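Local coordinates for protein DNA double-strand break repair nuclease NurA (Sulfolobus solfataricus, PDB 2YGK) that degrades DNA ends as a manganese-dependent nuclease, probably working with the HerA helicase to resect the 5' strand during double-strand break repair, at residues Y42-H46 and K284-D288; T224-S230 and Y260-G266; S61-M66 and R316-I320. Residues are numbered along the deposited sequence.

Contact 1: Y42-H46 and K284-D288; sequences YVINH and KEIMD
Residues 42-46 form an irregular loop just after strand 39-41 and run beside one turn of helix 280-291, residues 284-288, closed by the backbone hydrogen bond from Asp288 N to Lys284 O (3.0 Å). CA atoms of Tyr42 and Lys284 lie 7.6 Å apart, those of Asn45 and Asp288 5.2 Å. Tyr42 is extended; its CA-to-CB bond points toward the helix, and chi1 t lays the ring against it. Lys284, chi1 m, sets CG over one ring face, a CH-pi contact 3.5 Å from the centroid, while its end leads away. Met287 (selenomethionine) CE packs 3.9 Å from Tyr42 CD2 at the ring edge, and its SE, 5.4 Å from the centroid and oblique, makes a Met-aromatic contact. Tyr42 OH donates to OD2 of Asp288, also chi1 m, at 2.8 Å. Ile44 O and Asn45 CA pass 3.5 and 3.6 Å from Asp288 OD1. His46 CD2 lies 3.2 Å from Asp288 OD2. With OD1 salt-bridged to Arg227 and OD2 taking the phenol proton, directional polar bonds reinforce this surface packing.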
ATOM      1  N   TYR A  42     -25.276  27.339  -5.729  1.00 49.58           N
ATOM      2  CA  TYR A  42     -25.160  27.961  -7.028  1.00 49.77           C
ATOM      3  C   TYR A  42     -25.816  27.047  -8.032  1.00 52.10           C
ATOM      4  O   TYR A  42     -25.182  26.222  -8.667  1.00 51.06           O
ATOM      5  CB  TYR A  42     -23.706  28.229  -7.394  1.00 47.99           C
ATOM      6  CG  TYR A  42     -23.543  28.971  -8.689  1.00 45.32           C
ATOM      7  CD1 TYR A  42     -24.197  30.177  -8.906  1.00 46.05           C
ATOM      8  CD2 TYR A  42     -22.740  28.480  -9.699  1.00 43.83           C
ATOM      9  CE1 TYR A  42     -24.054  30.872 -10.096  1.00 46.45           C
ATOM     10  CE2 TYR A  42     -22.583  29.165 -10.899  1.00 43.77           C
ATOM     11  CZ  TYR A  42     -23.242  30.360 -11.093  1.00 45.71           C
ATOM     12  OH  TYR A  42     -23.097  31.068 -12.268  1.00 47.96           O
ATOM     13  N   VAL A  43     -27.112  27.206  -8.173  1.00 56.60           N
ATOM     14  CA  VAL A  43     -27.879  26.255  -8.928  1.00 60.32           C
ATOM     15  C   VAL A  43     -27.923  26.503 -10.457  1.00 63.18           C
ATOM     16  O   VAL A  43     -28.066  25.544 -11.181  1.00 63.48           O
ATOM     17  CB  VAL A  43     -29.282  26.046  -8.269  1.00 61.88           C
ATOM     18  CG1 VAL A  43     -30.255  27.174  -8.623  1.00 63.35           C
ATOM     19  CG2 VAL A  43     -29.848  24.688  -8.636  1.00 63.87           C
ATOM     20  N   ILE A  44     -27.775  27.736 -10.953  1.00 67.61           N
ATOM     21  CA  ILE A  44     -27.881  27.993 -12.427  1.00 71.86           C
ATOM     22  C   ILE A  44     -26.553  27.862 -13.149  1.00 73.38           C
ATOM     23  O   ILE A  44     -25.553  28.410 -12.689  1.00 73.14           O
ATOM     24  CB  ILE A  44     -28.369  29.445 -12.805  1.00 73.77           C
ATOM     25  CG1 ILE A  44     -29.743  29.778 -12.227  1.00 75.75           C
ATOM     26  CG2 ILE A  44     -28.448  29.618 -14.338  1.00 75.09           C
ATOM     27  CD1 ILE A  44     -30.275  31.142 -12.676  1.00 77.06           C
ATOM     28  N   ASN A  45     -26.561  27.186 -14.301  1.00 77.03           N
ATOM     29  CA  ASN A  45     -25.373  27.071 -15.187  1.00 78.89           C
ATOM     30  C   ASN A  45     -25.350  28.113 -16.323  1.00 81.47           C
ATOM     31  O   ASN A  45     -26.356  28.804 -16.570  1.00 83.03           O
ATOM     32  CB  ASN A  45     -25.264  25.645 -15.784  1.00 79.16           C
ATOM     33  CG  ASN A  45     -26.418  25.293 -16.772  1.00 83.56           C
ATOM     34  OD1 ASN A  45     -27.300  26.111 -17.076  1.00 87.37           O
ATOM     35  ND2 ASN A  45     -26.395  24.058 -17.275  1.00 86.92           N
ATOM     36  N   HIS A  46     -24.212  28.206 -17.024  1.00 82.78           N
ATOM     37  CA  HIS A  46     -24.116  29.033 -18.261  1.00 85.33           C
ATOM     38  C   HIS A  46     -23.251  28.388 -19.352  1.00 85.53           C
ATOM     39  O   HIS A  46     -23.730  28.159 -20.468  1.00 87.23           O
ATOM     40  CB  HIS A  46     -23.626  30.448 -17.935  1.00 85.79           C
ATOM     41  CG  HIS A  46     -24.570  31.203 -17.062  1.00 87.60           C
ATOM     42  ND1 HIS A  46     -25.653  31.887 -17.566  1.00 92.67           N
ATOM     43  CD2 HIS A  46     -24.641  31.323 -15.715  1.00 88.54           C
ATOM     44  CE1 HIS A  46     -26.333  32.430 -16.571  1.00 94.49           C
ATOM     45  NE2 HIS A  46     -25.742  32.097 -15.434  1.00 92.70           N
ATOM     46  N   LYS A 284     -17.557  30.617  -9.791  1.00 45.16           N
ATOM     47  CA  LYS A 284     -18.807  30.347 -10.506  1.00 44.73           C
ATOM     48  C   LYS A 284     -18.580  30.170 -12.021  1.00 45.00           C
ATOM     49  O   LYS A 284     -19.254  29.342 -12.681  1.00 44.67           O
ATOM     50  CB  LYS A 284     -19.828  31.471 -10.296  1.00 46.19           C
ATOM     51  CG  LYS A 284     -20.568  31.479  -8.972  1.00 45.99           C
ATOM     52  CD  LYS A 284     -21.266  32.805  -8.736  1.00 48.00           C
ATOM     53  CE  LYS A 284     -21.964  32.874  -7.366  1.00 49.25           C
ATOM     54  NZ  LYS A 284     -22.410  34.240  -6.995  1.00 50.21           N
ATOM     55  N   GLU A 285     -17.649  30.938 -12.584  1.00 45.37           N
ATOM     56  CA  GLU A 285     -17.274  30.725 -13.992  1.00 45.82           C
ATOM     57  C   GLU A 285     -16.629  29.342 -14.166  1.00 43.73           C
ATOM     58  O   GLU A 285     -16.912  28.651 -15.138  1.00 42.95           O
ATOM     59  CB  GLU A 285     -16.317  31.813 -14.501  1.00 47.62           C
ATOM     60  CG  GLU A 285     -16.938  33.221 -14.610  1.00 51.26           C
ATOM     61  CD  GLU A 285     -15.921  34.280 -15.066  1.00 56.98           C
ATOM     62  OE1 GLU A 285     -14.780  33.906 -15.490  1.00 60.96           O
ATOM     63  OE2 GLU A 285     -16.264  35.486 -15.012  1.00 58.93           O
ATOM     64  N   ILE A 286     -15.772  28.943 -13.221  1.00 42.11           N
ATOM     65  CA  ILE A 286     -15.097  27.653 -13.328  1.00 40.84           C
ATOM     66  C   ILE A 286     -16.095  26.498 -13.164  1.00 40.15           C
ATOM     67  O   ILE A 286     -15.971  25.477 -13.838  1.00 40.10           O
ATOM     68  CB  ILE A 286     -13.952  27.493 -12.290  1.00 40.95           C
ATOM     69  CG1 ILE A 286     -12.739  28.356 -12.669  1.00 41.90           C
ATOM     70  CG2 ILE A 286     -13.505  26.031 -12.161  1.00 36.81           C
ATOM     71  CD1 ILE A 286     -11.694  28.411 -11.541  1.00 40.98           C
HETATM   72  N   MSE A 287     -17.070  26.653 -12.273  1.00 39.38           N
HETATM   73  CA  MSE A 287     -18.098  25.642 -12.130  1.00 38.78           C
HETATM   74  C   MSE A 287     -18.918  25.509 -13.409  1.00 39.78           C
HETATM   75  O   MSE A 287     -19.194  24.423 -13.872  1.00 39.38           O
HETATM   76  CB  MSE A 287     -19.034  26.012 -10.981  1.00 38.97           C
HETATM   77  CG  MSE A 287     -18.401  25.847  -9.635  1.00 38.10           C
HETATM   78 SE   MSE A 287     -19.592  26.295  -8.193  1.00 40.38          SE
HETATM   79  CE  MSE A 287     -21.103  25.115  -8.476  1.00 37.56           C
ATOM     80  N   ASP A 288     -19.325  26.645 -13.956  1.00 41.91           N
ATOM     81  CA  ASP A 288     -20.235  26.691 -15.105  1.00 43.18           C
ATOM     82  C   ASP A 288     -19.602  26.041 -16.297  1.00 43.29           C
ATOM     83  O   ASP A 288     -20.217  25.216 -16.958  1.00 44.30           O
ATOM     84  CB  ASP A 288     -20.595  28.135 -15.420  1.00 44.51           C
ATOM     85  CG  ASP A 288     -21.681  28.685 -14.506  1.00 46.47           C
ATOM     86  OD1 ASP A 288     -22.225  27.882 -13.707  1.00 48.53           O
ATOM     87  OD2 ASP A 288     -21.984  29.918 -14.583  1.00 47.23           O
TER

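Contact 2: T224-S230 and Y260-G266; sequences TEKRGFS and YTRLDNG
Strands 228-230 and 260-262 run antiparallel, their axes 4.6 Å apart at closest and 167° between directions. Gly228 and Arg262 form a hydrogen-bonded pair (CA-CA 5.2 Å), with Gly228 N to Arg262 O at 2.9 Å and Arg262 N to Gly228 O at 3.0 Å; Phe229 and Thr261 are the adjoining non-hydrogen-bonded pair, CA-CA 4.2 Å. Ser230 N reaches Tyr260 O at 2.9 Å, but the return bond is taken by a side chain: Tyr260 N donates to Ser230 OG at 3.0 Å, chi1 of Ser230 being p. Before strand 228-230 and after strand 260-262 the two segments are loops that stay together, Gly266 N donating to Glu225 O at 2.9 Å. Gly266 has phi 88°, psi -2°, and a CB there would jam against the preceding carbonyl. These are neighbouring strands near one end of the mixed central sheet of a nuclease of the RNase H clan, with strand 39-41 on the far side of 228-236. Side chains then fasten the loops. Arg262, chi3 m, curls back so that NH1 donates to Thr224 OG1 (2.6 Å) and Lys226 O (3.1 Å); its length and several donors let it bond both a hydroxyl and a carbonyl of the facing loop. Asn265 OD1 accepts from Arg227 N at 2.7 Å, a side-chain carbonyl thus taking a backbone NH. Arg227, with chi1 to chi3 all t, extends to give NE to Leu263 O at 2.7 Å, leaving its terminal nitrogens for Asp288 and Tyr42 O. Thr261 OG1 donates to Gly228 O at 2.8 Å, and the side chains of Phe229 and Thr261 share the sheet face packed by Met287 of helix 280-291.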
ATOM      1  N   THR A 224     -24.736  18.959   2.890  1.00 51.59           N
ATOM      2  CA  THR A 224     -25.272  19.759   1.793  1.00 50.00           C
ATOM      3  C   THR A 224     -25.673  18.810   0.673  1.00 50.45           C
ATOM      4  O   THR A 224     -25.095  17.717   0.544  1.00 50.51           O
ATOM      5  CB  THR A 224     -24.239  20.764   1.267  1.00 48.06           C
ATOM      6  OG1 THR A 224     -23.272  20.113   0.435  1.00 44.46           O
ATOM      7  CG2 THR A 224     -23.521  21.464   2.405  1.00 46.95           C
ATOM      8  N   GLU A 225     -26.659  19.214  -0.119  1.00 51.51           N
ATOM      9  CA  GLU A 225     -27.121  18.420  -1.257  1.00 52.27           C
ATOM     10  C   GLU A 225     -26.929  19.143  -2.565  1.00 50.03           C
ATOM     11  O   GLU A 225     -26.597  18.509  -3.562  1.00 48.26           O
ATOM     12  CB  GLU A 225     -28.606  18.036  -1.112  1.00 55.30           C
ATOM     13  CG  GLU A 225     -29.109  16.870  -2.050  1.00 60.69           C
ATOM     14  CD  GLU A 225     -29.918  17.327  -3.307  1.00 66.93           C
ATOM     15  OE1 GLU A 225     -30.926  18.053  -3.157  1.00 71.36           O
ATOM     16  OE2 GLU A 225     -29.565  16.930  -4.452  1.00 70.86           O
ATOM     17  N   LYS A 226     -27.154  20.458  -2.560  1.00 49.52           N
ATOM     18  CA  LYS A 226     -27.315  21.209  -3.797  1.00 49.16           C
ATOM     19  C   LYS A 226     -25.975  21.608  -4.427  1.00 47.33           C
ATOM     20  O   LYS A 226     -24.943  21.765  -3.747  1.00 46.39           O
ATOM     21  CB  LYS A 226     -28.177  22.445  -3.571  1.00 50.71           C
ATOM     22  CG  LYS A 226     -29.675  22.171  -3.402  1.00 54.18           C
ATOM     23  CD  LYS A 226     -30.371  22.281  -4.738  1.00 57.13           C
ATOM     24  CE  LYS A 226     -31.811  21.744  -4.744  1.00 61.48           C
ATOM     25  NZ  LYS A 226     -32.592  22.277  -5.963  1.00 62.59           N
ATOM     26  N   ARG A 227     -25.992  21.756  -5.749  1.00 46.23           N
ATOM     27  CA  ARG A 227     -24.830  22.255  -6.485  1.00 44.25           C
ATOM     28  C   ARG A 227     -24.296  23.565  -5.876  1.00 42.69           C
ATOM     29  O   ARG A 227     -25.061  24.468  -5.573  1.00 42.97           O
ATOM     30  CB  ARG A 227     -25.222  22.467  -7.942  1.00 44.50           C
ATOM     31  CG  ARG A 227     -24.181  23.156  -8.817  1.00 45.77           C
ATOM     32  CD  ARG A 227     -24.766  23.387 -10.227  1.00 47.40           C
ATOM     33  NE  ARG A 227     -23.761  23.664 -11.262  1.00 45.70           N
ATOM     34  CZ  ARG A 227     -23.472  24.875 -11.745  1.00 48.60           C
ATOM     35  NH1 ARG A 227     -24.057  25.966 -11.262  1.00 50.26           N
ATOM     36  NH2 ARG A 227     -22.568  25.009 -12.713  1.00 49.32           N
ATOM     37  N   GLY A 228     -22.987  23.653  -5.700  1.00 40.34           N
ATOM     38  CA  GLY A 228     -22.397  24.820  -5.084  1.00 40.00           C
ATOM     39  C   GLY A 228     -20.897  24.796  -4.815  1.00 38.67           C
ATOM     40  O   GLY A 228     -20.143  24.074  -5.429  1.00 36.92           O
ATOM     41  N   PHE A 229     -20.471  25.649  -3.896  1.00 39.70           N
ATOM     42  CA  PHE A 229     -19.073  25.840  -3.612  1.00 39.72           C
ATOM     43  C   PHE A 229     -18.863  26.318  -2.219  1.00 41.50           C
ATOM     44  O   PHE A 229     -19.735  26.881  -1.606  1.00 43.13           O
ATOM     45  CB  PHE A 229     -18.445  26.815  -4.595  1.00 39.62           C
ATOM     46  CG  PHE A 229     -18.993  28.178  -4.519  1.00 40.59           C
ATOM     47  CD1 PHE A 229     -20.167  28.512  -5.198  1.00 42.91           C
ATOM     48  CD2 PHE A 229     -18.350  29.154  -3.782  1.00 42.44           C
ATOM     49  CE1 PHE A 229     -20.691  29.817  -5.132  1.00 43.52           C
ATOM     50  CE2 PHE A 229     -18.865  30.455  -3.705  1.00 42.58           C
ATOM     51  CZ  PHE A 229     -20.029  30.784  -4.380  1.00 42.72           C
ATOM     52  N   SER A 230     -17.685  26.068  -1.693  1.00 43.18           N
ATOM     53  CA  SER A 230     -17.424  26.386  -0.300  1.00 45.44           C
ATOM     54  C   SER A 230     -16.744  27.717  -0.165  1.00 47.72           C
ATOM     55  O   SER A 230     -16.215  28.258  -1.126  1.00 47.63           O
ATOM     56  CB  SER A 230     -16.463  25.354   0.253  1.00 45.42           C
ATOM     57  OG  SER A 230     -15.170  25.553  -0.286  1.00 42.49           O
ATOM     58  N   TYR A 260     -14.104  23.692  -2.416  1.00 38.93           N
ATOM     59  CA  TYR A 260     -14.839  22.473  -2.681  1.00 36.63           C
ATOM     60  C   TYR A 260     -16.055  22.815  -3.471  1.00 36.50           C
ATOM     61  O   TYR A 260     -16.715  23.806  -3.212  1.00 38.54           O
ATOM     62  CB  TYR A 260     -15.257  21.867  -1.391  1.00 36.19           C
ATOM     63  CG  TYR A 260     -14.093  21.374  -0.609  1.00 38.63           C
ATOM     64  CD1 TYR A 260     -13.528  20.096  -0.871  1.00 38.27           C
ATOM     65  CD2 TYR A 260     -13.533  22.143   0.392  1.00 40.48           C
ATOM     66  CE1 TYR A 260     -12.463  19.619  -0.137  1.00 39.31           C
ATOM     67  CE2 TYR A 260     -12.454  21.654   1.158  1.00 41.87           C
ATOM     68  CZ  TYR A 260     -11.919  20.398   0.871  1.00 42.63           C
ATOM     69  OH  TYR A 260     -10.858  19.914   1.619  1.00 46.52           O
ATOM     70  N   THR A 261     -16.378  22.022  -4.464  1.00 35.88           N
ATOM     71  CA  THR A 261     -17.552  22.338  -5.273  1.00 35.27           C
ATOM     72  C   THR A 261     -18.257  21.036  -5.539  1.00 34.66           C
ATOM     73  O   THR A 261     -17.637  19.971  -5.532  1.00 34.32           O
ATOM     74  CB  THR A 261     -17.148  23.043  -6.632  1.00 35.38           C
ATOM     75  OG1 THR A 261     -18.319  23.415  -7.406  1.00 34.49           O
ATOM     76  CG2 THR A 261     -16.235  22.148  -7.418  1.00 32.77           C
ATOM     77  N   ARG A 262     -19.572  21.153  -5.697  1.00 34.69           N
ATOM     78  CA  ARG A 262     -20.424  20.133  -6.230  1.00 34.33           C
ATOM     79  C   ARG A 262     -20.956  20.729  -7.485  1.00 34.27           C
ATOM     80  O   ARG A 262     -21.606  21.773  -7.410  1.00 35.96           O
ATOM     81  CB  ARG A 262     -21.583  19.844  -5.268  1.00 35.17           C
ATOM     82  CG  ARG A 262     -22.613  18.861  -5.842  1.00 35.82           C
ATOM     83  CD  ARG A 262     -23.723  18.559  -4.870  1.00 38.72           C
ATOM     84  NE  ARG A 262     -23.312  17.816  -3.665  1.00 38.97           N
ATOM     85  CZ  ARG A 262     -23.268  18.286  -2.413  1.00 39.10           C
ATOM     86  NH1 ARG A 262     -23.591  19.539  -2.132  1.00 41.89           N
ATOM     87  NH2 ARG A 262     -22.893  17.486  -1.410  1.00 39.87           N
ATOM     88  N   LEU A 263     -20.722  20.073  -8.624  1.00 33.92           N
ATOM     89  CA  LEU A 263     -21.097  20.606  -9.944  1.00 34.31           C
ATOM     90  C   LEU A 263     -22.548  20.361 -10.295  1.00 36.91           C
ATOM     91  O   LEU A 263     -23.086  21.025 -11.184  1.00 37.74           O
ATOM     92  CB  LEU A 263     -20.241  20.005 -11.049  1.00 32.93           C
ATOM     93  CG  LEU A 263     -18.760  20.314 -10.830  1.00 31.97           C
ATOM     94  CD1 LEU A 263     -17.962  19.420 -11.685  1.00 29.85           C
ATOM     95  CD2 LEU A 263     -18.390  21.798 -11.053  1.00 31.13           C
ATOM     96  N   ASP A 264     -23.177  19.421  -9.592  1.00 38.88           N
ATOM     97  CA  ASP A 264     -24.489  18.894  -9.960  1.00 41.05           C
ATOM     98  C   ASP A 264     -25.225  18.453  -8.697  1.00 42.31           C
ATOM     99  O   ASP A 264     -24.652  17.752  -7.834  1.00 41.62           O
ATOM    100  CB  ASP A 264     -24.280  17.728 -10.899  1.00 41.41           C
ATOM    101  CG  ASP A 264     -25.560  17.106 -11.359  1.00 47.23           C
ATOM    102  OD1 ASP A 264     -26.656  17.574 -10.965  1.00 51.44           O
ATOM    103  OD2 ASP A 264     -25.462  16.108 -12.129  1.00 53.89           O
ATOM    104  N   ASN A 265     -26.480  18.897  -8.579  1.00 44.08           N
ATOM    105  CA  ASN A 265     -27.329  18.580  -7.440  1.00 45.46           C
ATOM    106  C   ASN A 265     -27.272  17.110  -7.093  1.00 46.37           C
ATOM    107  O   ASN A 265     -27.517  16.289  -7.945  1.00 47.59           O
ATOM    108  CB  ASN A 265     -28.772  18.925  -7.762  1.00 46.99           C
ATOM    109  CG  ASN A 265     -29.080  20.410  -7.640  1.00 48.60           C
ATOM    110  OD1 ASN A 265     -28.289  21.198  -7.109  1.00 51.88           O
ATOM    111  ND2 ASN A 265     -30.272  20.792  -8.083  1.00 48.36           N
ATOM    112  N   GLY A 266     -26.942  16.783  -5.849  1.00 47.05           N
ATOM    113  CA  GLY A 266     -27.035  15.417  -5.351  1.00 48.71           C
ATOM    114  C   GLY A 266     -25.805  14.567  -5.568  1.00 48.24           C
ATOM    115  O   GLY A 266     -25.750  13.415  -5.123  1.00 49.02           O
TER

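Contact 3: S61-M66 and R316-I320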
ATOM      1  N   SER A  61      -0.478   2.956 -13.211  1.00 32.04           N
ATOM      2  CA  SER A  61       0.762   2.267 -12.934  1.00 33.96           C
ATOM      3  C   SER A  61       0.554   1.015 -12.100  1.00 34.93           C
ATOM      4  O   SER A  61      -0.452   0.873 -11.450  1.00 34.98           O
ATOM      5  CB  SER A  61       1.698   3.152 -12.109  1.00 33.96           C
ATOM      6  OG  SER A  61       1.338   3.005 -10.741  1.00 36.62           O
ATOM      7  N   PHE A  62       1.546   0.132 -12.116  1.00 36.28           N
ATOM      8  CA  PHE A  62       1.548  -1.008 -11.246  1.00 37.97           C
ATOM      9  C   PHE A  62       2.935  -1.615 -11.262  1.00 39.60           C
ATOM     10  O   PHE A  62       3.709  -1.389 -12.186  1.00 39.25           O
ATOM     11  CB  PHE A  62       0.483  -2.043 -11.654  1.00 38.67           C
ATOM     12  CG  PHE A  62       0.961  -3.058 -12.630  1.00 39.84           C
ATOM     13  CD1 PHE A  62       1.014  -2.756 -13.991  1.00 38.44           C
ATOM     14  CD2 PHE A  62       1.394  -4.317 -12.185  1.00 41.64           C
ATOM     15  CE1 PHE A  62       1.482  -3.704 -14.913  1.00 39.98           C
ATOM     16  CE2 PHE A  62       1.887  -5.277 -13.089  1.00 42.27           C
ATOM     17  CZ  PHE A  62       1.937  -4.962 -14.463  1.00 42.13           C
ATOM     18  N   GLY A  63       3.217  -2.386 -10.229  1.00 41.55           N
ATOM     19  CA  GLY A  63       4.456  -3.133 -10.142  1.00 44.40           C
ATOM     20  C   GLY A  63       4.238  -4.397  -9.365  1.00 46.85           C
ATOM     21  O   GLY A  63       3.617  -4.364  -8.314  1.00 46.17           O
ATOM     22  N   ARG A  64       4.716  -5.511  -9.901  1.00 50.69           N
ATOM     23  CA  ARG A  64       4.542  -6.800  -9.254  1.00 54.76           C
ATOM     24  C   ARG A  64       5.895  -7.396  -8.847  1.00 56.71           C
ATOM     25  O   ARG A  64       6.762  -7.608  -9.697  1.00 56.90           O
ATOM     26  CB  ARG A  64       3.768  -7.771 -10.145  1.00 56.34           C
ATOM     27  CG  ARG A  64       3.266  -8.954  -9.349  1.00 62.78           C
ATOM     28  CD  ARG A  64       2.528 -10.006 -10.155  1.00 71.23           C
ATOM     29  NE  ARG A  64       2.412 -11.255  -9.376  1.00 80.36           N
ATOM     30  CZ  ARG A  64       2.838 -12.472  -9.755  1.00 88.05           C
ATOM     31  NH1 ARG A  64       3.419 -12.686 -10.936  1.00 90.09           N
ATOM     32  NH2 ARG A  64       2.668 -13.509  -8.939  1.00 92.12           N
ATOM     33  N   PRO A  65       6.079  -7.643  -7.539  1.00 58.91           N
ATOM     34  CA  PRO A  65       7.300  -8.271  -7.011  1.00 61.43           C
ATOM     35  C   PRO A  65       7.523  -9.633  -7.625  1.00 63.39           C
ATOM     36  O   PRO A  65       6.665 -10.487  -7.536  1.00 64.82           O
ATOM     37  CB  PRO A  65       7.001  -8.422  -5.516  1.00 62.36           C
ATOM     38  CG  PRO A  65       6.020  -7.308  -5.231  1.00 60.91           C
ATOM     39  CD  PRO A  65       5.198  -7.153  -6.462  1.00 58.59           C
HETATM   40  N   MSE A  66       8.647  -9.813  -8.279  1.00 64.48           N
HETATM   41  CA  MSE A  66       8.958 -11.076  -8.884  1.00 66.94           C
HETATM   42  C   MSE A  66      10.428 -11.392  -8.697  1.00 67.63           C
HETATM   43  O   MSE A  66      11.172 -10.600  -8.114  1.00 67.19           O
HETATM   44  CB  MSE A  66       8.563 -11.056 -10.352  1.00 66.96           C
HETATM   45  CG  MSE A  66       7.108 -11.435 -10.542  1.00 70.68           C
HETATM   46 SE   MSE A  66       6.482 -11.020 -12.310  1.00 78.42          SE
HETATM   47  CE  MSE A  66       7.371 -12.391 -13.368  1.00 79.14           C
ATOM     48  N   ARG A 316      -2.461  -6.453 -16.361  1.00 64.46           N
ATOM     49  CA  ARG A 316      -1.382  -6.969 -15.542  1.00 65.62           C
ATOM     50  C   ARG A 316      -0.988  -8.407 -15.913  1.00 68.49           C
ATOM     51  O   ARG A 316       0.188  -8.737 -15.944  1.00 68.72           O
ATOM     52  CB  ARG A 316      -1.798  -6.956 -14.079  1.00 65.22           C
ATOM     53  CG  ARG A 316      -2.005  -5.616 -13.500  1.00 64.77           C
ATOM     54  CD  ARG A 316      -2.405  -5.734 -12.052  1.00 67.60           C
ATOM     55  NE  ARG A 316      -2.303  -4.430 -11.417  1.00 69.54           N
ATOM     56  CZ  ARG A 316      -3.314  -3.614 -11.161  1.00 72.13           C
ATOM     57  NH1 ARG A 316      -4.567  -3.982 -11.457  1.00 75.31           N
ATOM     58  NH2 ARG A 316      -3.065  -2.428 -10.592  1.00 70.40           N
ATOM     59  N   GLU A 317      -1.987  -9.257 -16.153  1.00 70.86           N
ATOM     60  CA  GLU A 317      -1.769 -10.636 -16.542  1.00 73.81           C
ATOM     61  C   GLU A 317      -0.953 -10.679 -17.830  1.00 74.17           C
ATOM     62  O   GLU A 317       0.060 -11.362 -17.887  1.00 74.76           O
ATOM     63  CB  GLU A 317      -3.126 -11.344 -16.713  1.00 76.17           C
ATOM     64  CG  GLU A 317      -3.096 -12.866 -16.949  1.00 81.33           C
ATOM     65  CD  GLU A 317      -4.519 -13.491 -17.089  1.00 86.71           C
ATOM     66  OE1 GLU A 317      -5.546 -12.741 -16.992  1.00 85.62           O
ATOM     67  OE2 GLU A 317      -4.590 -14.736 -17.304  1.00 90.38           O
ATOM     68  N   LYS A 318      -1.386  -9.931 -18.842  1.00 73.95           N
ATOM     69  CA  LYS A 318      -0.707  -9.898 -20.139  1.00 75.19           C
ATOM     70  C   LYS A 318       0.756  -9.495 -20.010  1.00 73.12           C
ATOM     71  O   LYS A 318       1.636 -10.140 -20.580  1.00 74.20           O
ATOM     72  CB  LYS A 318      -1.390  -8.905 -21.089  1.00 75.57           C
ATOM     73  CG  LYS A 318      -2.778  -9.300 -21.543  1.00 81.37           C
ATOM     74  CD  LYS A 318      -2.712 -10.427 -22.576  1.00 89.72           C
ATOM     75  CE  LYS A 318      -4.096 -10.832 -23.104  1.00 94.49           C
ATOM     76  NZ  LYS A 318      -3.992 -11.947 -24.103  1.00 98.79           N
ATOM     77  N   ILE A 319       0.991  -8.415 -19.268  1.00 70.33           N
ATOM     78  CA  ILE A 319       2.317  -7.805 -19.134  1.00 68.74           C
ATOM     79  C   ILE A 319       3.286  -8.844 -18.571  1.00 69.62           C
ATOM     80  O   ILE A 319       4.338  -9.107 -19.176  1.00 69.94           O
ATOM     81  CB  ILE A 319       2.301  -6.514 -18.217  1.00 66.40           C
ATOM     82  CG1 ILE A 319       1.339  -5.424 -18.746  1.00 65.77           C
ATOM     83  CG2 ILE A 319       3.690  -5.925 -18.048  1.00 64.29           C
ATOM     84  CD1 ILE A 319       1.837  -4.558 -19.890  1.00 65.41           C
ATOM     85  N   ILE A 320       2.908  -9.450 -17.441  1.00 69.66           N
ATOM     86  CA  ILE A 320       3.735 -10.491 -16.789  1.00 71.17           C
ATOM     87  C   ILE A 320       4.064 -11.660 -17.720  1.00 73.96           C
ATOM     88  O   ILE A 320       5.217 -12.057 -17.855  1.00 74.23           O
ATOM     89  CB  ILE A 320       3.061 -11.080 -15.521  1.00 71.28           C
ATOM     90  CG1 ILE A 320       2.635  -9.978 -14.568  1.00 68.50           C
ATOM     91  CG2 ILE A 320       4.026 -12.009 -14.806  1.00 71.57           C
ATOM     92  CD1 ILE A 320       3.559  -8.793 -14.603  1.00 66.72           C
TER
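Apolar packing and a CH-pi contact hold this strand and helix together; the axes of strand 61-65 and helix 316-320 approach to 10.4 Å and cross at -55°. Phe62 points toward the helix and is gripped from two directions. Over one face of its ring lies Arg316 CG, 3.8 Å from the centroid, so the long arginine contributes its CG methylene here while its NE passes 3.7 Å from Phe62 CB. At the ring edge, Phe62 CZ meets Ile319 CB at 4.1 Å and Ile320 CD1 at 4.2 Å, branched side chains one after the other on the helix. Farther along, selenomethionine Met66 places SE 3.6 Å from Ile320 CG2; Arg64 NH1 comes within 4.0 Å of that same methyl. Outside the pair, Phe311 meets the Phe62 ring, and Met1 of the second subunit packs on Ile319. The arrangement is a helix packed against the end of a central-sheet strand, the one that carries the manganese ligand Asp58 a few residues before Ser61, in a fold of the RNase H clan.

From the N terminus, the chain first passes residues 42-46, opening contact 1, and then, at the end of strand 54-65, residues 61-66, opening contact 3. Contact 2 follows, a short closure made when strand 255-262 returns beside strand 228-236, and it falls within both longer loops. Helix 280-291 then closes contact 1, and helix 313-330 near the C terminus closes contact 3, so these two cross in sequence. Contacts 1 and 2 touch, centres about 10 Å apart, through Arg227 and Met287, tying strand 39-41, its following loop and helix 280-291 to one end of the central sheet. Contact 3, its centre about 39 Å from that of contact 2, joins helix 313-330 to the same sheet on the opposite side of the chain's centre.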